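PDB 3D9Y: profilin from Schizosaccharomyces pombe, which binds actin monomers and regulates their polymerization, also binds the lipid PIP2, and is essential for cytokinesis in fission yeast. Local coordinates for residues A[41-46]-A[61-66]; A[78-83]-A[87-92]. All coordinates share one frame; numbering follows the deposited sequence.

Interaction 1 of 2, residues A[41-46]-A[61-66]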
loop_
_atom_site.group_PDB
_atom_site.type_symbol
_atom_site.label_atom_id
_atom_site.label_comp_id
_atom_site.label_asym_id
_atom_site.label_seq_id
_atom_site.Cartn_x
_atom_site.Cartn_y
_atom_site.Cartn_z
ATOM N N PRO A 41 -5.738 -0.933 13.396
ATOM C CA PRO A 41 -7.116 -1.001 12.896
ATOM C C PRO A 41 -7.608 0.342 12.391
ATOM O O PRO A 41 -8.247 0.425 11.340
ATOM C CB PRO A 41 -7.915 -1.417 14.132
ATOM C CG PRO A 41 -6.952 -2.196 14.949
ATOM C CD PRO A 41 -5.624 -1.523 14.747
ATOM N N GLN A 42 -7.288 1.388 13.142
ATOM C CA GLN A 42 -7.723 2.732 12.817
ATOM C C GLN A 42 -7.090 3.195 11.501
ATOM O O GLN A 42 -7.760 3.805 10.660
ATOM C CB GLN A 42 -7.378 3.687 13.964
ATOM C CG GLN A 42 -8.209 3.459 15.258
ATOM C CD GLN A 42 -7.672 2.364 16.191
ATOM O OE1 GLN A 42 -6.679 1.696 15.905
ATOM N NE2 GLN A 42 -8.348 2.179 17.323
ATOM N N GLU A 43 -5.809 2.880 11.322
ATOM C CA GLU A 43 -5.093 3.210 10.086
ATOM C C GLU A 43 -5.680 2.504 8.859
ATOM O O GLU A 43 -5.926 3.148 7.836
ATOM C CB GLU A 43 -3.595 2.904 10.226
ATOM C CG GLU A 43 -2.843 3.947 11.063
ATOM C CD GLU A 43 -1.408 3.538 11.387
ATOM O OE1 GLU A 43 -1.055 2.361 11.192
ATOM O OE2 GLU A 43 -0.643 4.409 11.857
ATOM N N ILE A 44 -5.916 1.195 8.955
ATOM C CA ILE A 44 -6.461 0.445 7.811
ATOM C C ILE A 44 -7.918 0.840 7.517
ATOM O O ILE A 44 -8.328 0.878 6.354
ATOM C CB ILE A 44 -6.311 -1.091 7.965
ATOM C CG1 ILE A 44 -7.165 -1.641 9.108
ATOM C CG2 ILE A 44 -4.851 -1.448 8.185
ATOM C CD1 ILE A 44 -7.226 -3.164 9.130
ATOM N N GLN A 45 -8.684 1.145 8.565
ATOM C CA GLN A 45 -10.032 1.696 8.405
ATOM C C GLN A 45 -9.964 3.038 7.673
ATOM O O GLN A 45 -10.754 3.302 6.757
ATOM C CB GLN A 45 -10.738 1.837 9.767
ATOM C CG GLN A 45 -11.202 0.487 10.335
ATOM C CD GLN A 45 -11.491 0.504 11.828
ATOM O OE1 GLN A 45 -11.808 1.546 12.409
ATOM N NE2 GLN A 45 -11.389 -0.671 12.462
ATOM N N GLY A 46 -8.999 3.870 8.057
ATOM C CA GLY A 46 -8.779 5.150 7.395
ATOM C C GLY A 46 -8.408 5.017 5.927
ATOM O O GLY A 46 -8.938 5.732 5.070
ATOM N N GLY A 61 -3.658 13.473 4.204
ATOM C CA GLY A 61 -2.425 12.720 4.019
ATOM C C GLY A 61 -2.698 11.246 4.219
ATOM O O GLY A 61 -3.841 10.838 4.438
ATOM N N ILE A 62 -1.640 10.447 4.161
ATOM C CA ILE A 62 -1.744 9.004 4.307
ATOM C C ILE A 62 -1.006 8.613 5.585
ATOM O O ILE A 62 0.206 8.788 5.674
ATOM C CB ILE A 62 -1.102 8.278 3.101
ATOM C CG1 ILE A 62 -1.700 8.779 1.776
ATOM C CG2 ILE A 62 -1.278 6.771 3.240
ATOM C CD1 ILE A 62 -0.749 8.704 0.615
ATOM N N ILE A 63 -1.734 8.106 6.579
ATOM C CA ILE A 63 -1.139 7.755 7.871
ATOM C C ILE A 63 -1.037 6.241 8.006
ATOM O O ILE A 63 -2.055 5.558 8.108
ATOM C CB ILE A 63 -1.944 8.326 9.063
ATOM C CG1 ILE A 63 -2.178 9.836 8.874
ATOM C CG2 ILE A 63 -1.207 8.050 10.367
ATOM C CD1 ILE A 63 -2.698 10.567 10.104
ATOM N N LEU A 64 0.191 5.724 7.995
ATOM C CA LEU A 64 0.438 4.280 8.144
ATOM C C LEU A 64 1.715 4.035 8.955
ATOM O O LEU A 64 2.717 4.735 8.781
ATOM C CB LEU A 64 0.555 3.604 6.777
ATOM C CG LEU A 64 -0.629 3.749 5.811
ATOM C CD1 LEU A 64 -0.194 3.524 4.389
ATOM C CD2 LEU A 64 -1.751 2.801 6.177
ATOM N N ALA A 65 1.664 3.038 9.837
ATOM C CA ALA A 65 2.773 2.726 10.736
ATOM C C ALA A 65 3.259 3.976 11.469
ATOM O O ALA A 65 4.458 4.231 11.565
ATOM C CB ALA A 65 3.915 2.064 9.967
ATOM N N GLY A 66 2.314 4.762 11.976
ATOM C CA GLY A 66 2.637 5.929 12.790
ATOM C C GLY A 66 3.316 7.064 12.040
ATOM O O GLY A 66 3.885 7.960 12.658
HETATM O O HOH W 1 -4.746 5.529 7.536
#
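The carboxylate of E43 reaches across to the turn at A65 and G66 and takes a backbone N-H on each of its two oxygens. In the profilin fold this ties the start of helix 41-52 to the turn that follows edge strand 62-64 and leads into strand 67-74. The side chain of E43 leaves the helix toward the strand with CG anti to the carbonyl carbon (chi1 -76°). Beyond CG it stays extended, which carries the carboxylate as far as the turn. On the way, CG passes the backbone oxygen of I63, with E43 CG 3.5 Å from I63 O. The two bonds differ in geometry. G66 N meets E43 OE2 at 3.0 Å, on the syn side and close to the carboxylate plane, and the bond is nearly straight at 165°. A65 N meets E43 OE1 at 3.1 Å from above that plane, and this bond is more bent. OE1 also accepts from the backbone N of S40, just before the helix. The carboxylate therefore has three N-H donors, which should fix its rotation and probably steady its negative charge. A65 has a left-handed helical backbone, consistent with its own N-H and that of G66 both facing the one carboxylate. The buried side chain of L64 touches L39, I88 and C90. With an alanine here in place of E43 the carboxylate is gone, and the N-H groups of A65, G66 and S40 would probably lose this acceptor, leaving the contact held mainly by a bridging water. That water links the two backbones, donating to E43 O at 2.7 Å and to I63 O at 2.8 Å.

Interaction 2 of 2, residues A[78-83]-A[87-92]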
loop_
_atom_site.group_PDB
_atom_site.type_symbol
_atom_site.label_atom_id
_atom_site.label_comp_id
_atom_site.label_asym_id
_atom_site.label_seq_id
_atom_site.Cartn_x
_atom_site.Cartn_y
_atom_site.Cartn_z
ATOM N N SER A 78 -5.763 3.610 -6.567
ATOM C CA SER A 78 -4.359 3.911 -6.279
ATOM C C SER A 78 -4.242 5.154 -5.391
ATOM O O SER A 78 -4.827 6.193 -5.709
ATOM C CB SER A 78 -3.613 4.145 -7.598
ATOM O OG SER A 78 -3.714 3.031 -8.468
ATOM N N ILE A 79 -3.530 5.015 -4.268
ATOM C CA ILE A 79 -3.210 6.123 -3.344
ATOM C C ILE A 79 -1.709 6.069 -3.076
ATOM O O ILE A 79 -1.216 5.081 -2.543
ATOM C CB ILE A 79 -3.974 5.997 -2.024
ATOM C CG1 ILE A 79 -5.473 6.207 -2.267
ATOM C CG2 ILE A 79 -3.447 7.024 -0.981
ATOM C CD1 ILE A 79 -6.353 5.883 -1.095
ATOM N N TYR A 80 -0.988 7.096 -3.513
ATOM C CA TYR A 80 0.471 7.135 -3.412
ATOM C C TYR A 80 0.859 8.327 -2.545
ATOM O O TYR A 80 0.236 9.384 -2.626
ATOM C CB TYR A 80 1.161 7.350 -4.751
ATOM C CG TYR A 80 0.903 6.369 -5.880
ATOM C CD1 TYR A 80 0.238 5.156 -5.684
ATOM C CD2 TYR A 80 1.338 6.670 -7.157
ATOM C CE1 TYR A 80 0.016 4.265 -6.749
ATOM C CE2 TYR A 80 1.120 5.801 -8.227
ATOM C CZ TYR A 80 0.460 4.595 -8.017
ATOM O OH TYR A 80 0.251 3.736 -9.073
ATOM N N GLY A 81 1.918 8.170 -1.768
ATOM C CA GLY A 81 2.428 9.264 -0.940
ATOM C C GLY A 81 3.940 9.336 -0.940
ATOM O O GLY A 81 4.632 8.393 -1.367
ATOM N N LYS A 82 4.454 10.462 -0.453
ATOM C CA LYS A 82 5.884 10.651 -0.328
ATOM C C LYS A 82 6.214 11.298 1.015
ATOM O O LYS A 82 5.402 12.029 1.584
ATOM C CB LYS A 82 6.435 11.495 -1.487
ATOM C CG LYS A 82 6.023 12.935 -1.502
ATOM C CD LYS A 82 6.732 13.717 -2.628
ATOM C CE LYS A 82 6.676 15.210 -2.396
ATOM N NZ LYS A 82 6.927 16.007 -3.637
ATOM N N LEU A 83 7.406 10.997 1.505
ATOM C CA LEU A 83 7.944 11.614 2.710
ATOM C C LEU A 83 9.437 11.675 2.489
ATOM O O LEU A 83 10.118 10.638 2.457
ATOM C CB LEU A 83 7.584 10.790 3.937
ATOM C CG LEU A 83 7.683 11.439 5.308
ATOM C CD1 LEU A 83 6.849 12.721 5.382
ATOM C CD2 LEU A 83 7.231 10.430 6.338
ATOM N N GLY A 87 8.717 6.811 0.008
ATOM C CA GLY A 87 7.289 6.906 -0.270
ATOM C C GLY A 87 6.545 5.612 -0.074
ATOM O O GLY A 87 7.100 4.604 0.392
ATOM N N ILE A 88 5.276 5.659 -0.435
ATOM C CA ILE A 88 4.342 4.606 -0.134
ATOM C C ILE A 88 3.389 4.486 -1.312
ATOM O O ILE A 88 2.945 5.494 -1.854
ATOM C CB ILE A 88 3.604 4.925 1.201
ATOM C CG1 ILE A 88 2.918 3.685 1.769
ATOM C CG2 ILE A 88 2.633 6.078 1.049
ATOM C CD1 ILE A 88 3.718 2.984 2.829
ATOM N N ILE A 89 3.122 3.243 -1.707
ATOM C CA ILE A 89 2.218 2.912 -2.818
ATOM C C ILE A 89 1.134 1.977 -2.291
ATOM O O ILE A 89 1.439 0.875 -1.820
ATOM C CB ILE A 89 2.978 2.149 -3.905
ATOM C CG1 ILE A 89 4.205 2.936 -4.381
ATOM C CG2 ILE A 89 2.022 1.732 -5.073
ATOM C CD1 ILE A 89 3.932 4.268 -5.072
ATOM N N CYS A 90 -0.106 2.428 -2.349
ATOM C CA CYS A 90 -1.256 1.652 -1.901
ATOM C C CYS A 90 -2.172 1.369 -3.095
ATOM O O CYS A 90 -2.597 2.287 -3.782
ATOM C CB CYS A 90 -2.030 2.414 -0.845
ATOM S SG CYS A 90 -1.054 2.921 0.577
ATOM N N VAL A 91 -2.500 0.097 -3.307
ATOM C CA VAL A 91 -3.273 -0.296 -4.476
ATOM C C VAL A 91 -4.354 -1.290 -4.061
ATOM O O VAL A 91 -4.067 -2.325 -3.449
ATOM C CB VAL A 91 -2.388 -0.894 -5.568
ATOM C CG1 VAL A 91 -3.202 -1.150 -6.833
ATOM C CG2 VAL A 91 -1.229 0.051 -5.884
ATOM N N ALA A 92 -5.597 -0.965 -4.400
ATOM C CA ALA A 92 -6.738 -1.803 -4.031
ATOM C C ALA A 92 -7.053 -2.856 -5.098
ATOM O O ALA A 92 -7.032 -2.575 -6.300
ATOM C CB ALA A 92 -7.957 -0.920 -3.771
#
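CG of Y80 and CG1 of I89 each lie anti to the carbonyl carbon of their own residue (chi1 -58° and -55°), and CG2 of I89 is anti to the backbone N. This brings the ring and both branches of the isoleucine together on one face of the sheet. The two residues form a non-hydrogen-bonded pair. I89 CD1 lies over one face of the ring, 4.0 Å from the Y80 centroid, as a CH-pi contact offset toward the rim. I89 CG2 touches the ring at Y80 CE1, 3.6 Å away. V91 CG2 sits at the ring edge. The hydroxyl of Y80 and that of S78 both hydrogen-bond to OE2 of E116, on helix 108-125, which covers this face.

On the other face, I79 pairs with C90, and I79 CB and C90 CB pack 4.2 Å apart. F51 of helix 41-52 touches both side chains. I88 CG2 lies against the backbone of G81, 3.6 Å from G81 N. G81 has no side chain to collide with it.

Four backbone bonds join the strands. I79 N to C90 O is the straightest, at 174°, and G81 N to I88 O is 2.9 Å long. At G87 the backbones draw in, with K82 CA and G87 CA 4.0 Å apart. This is an antiparallel beta hairpin in the central sheet of the profilin fold, with helices packed on both faces.

From the N terminus, the chain first runs through helix 3-12 and strands 19-24 and 30-33. Interaction 1 then closes a mostly helical loop, bringing strand 62-64 and the turn after it back to the start of helix 41-52. Strand 67-74 follows, and interaction 2 closes the short hairpin of strands 78-83 and 86-92. The two loops are in series and neither nest nor cross. Strand 62-64 is an edge strand of the sheet, and interaction 2 lies further in. They meet on one side, where I62 CD1 packs 3.6 Å from I79 CG2. Between them they tie helix 41-52 and edge strand 62-64 to the hairpin, with strand 67-74 lying between in the sheet.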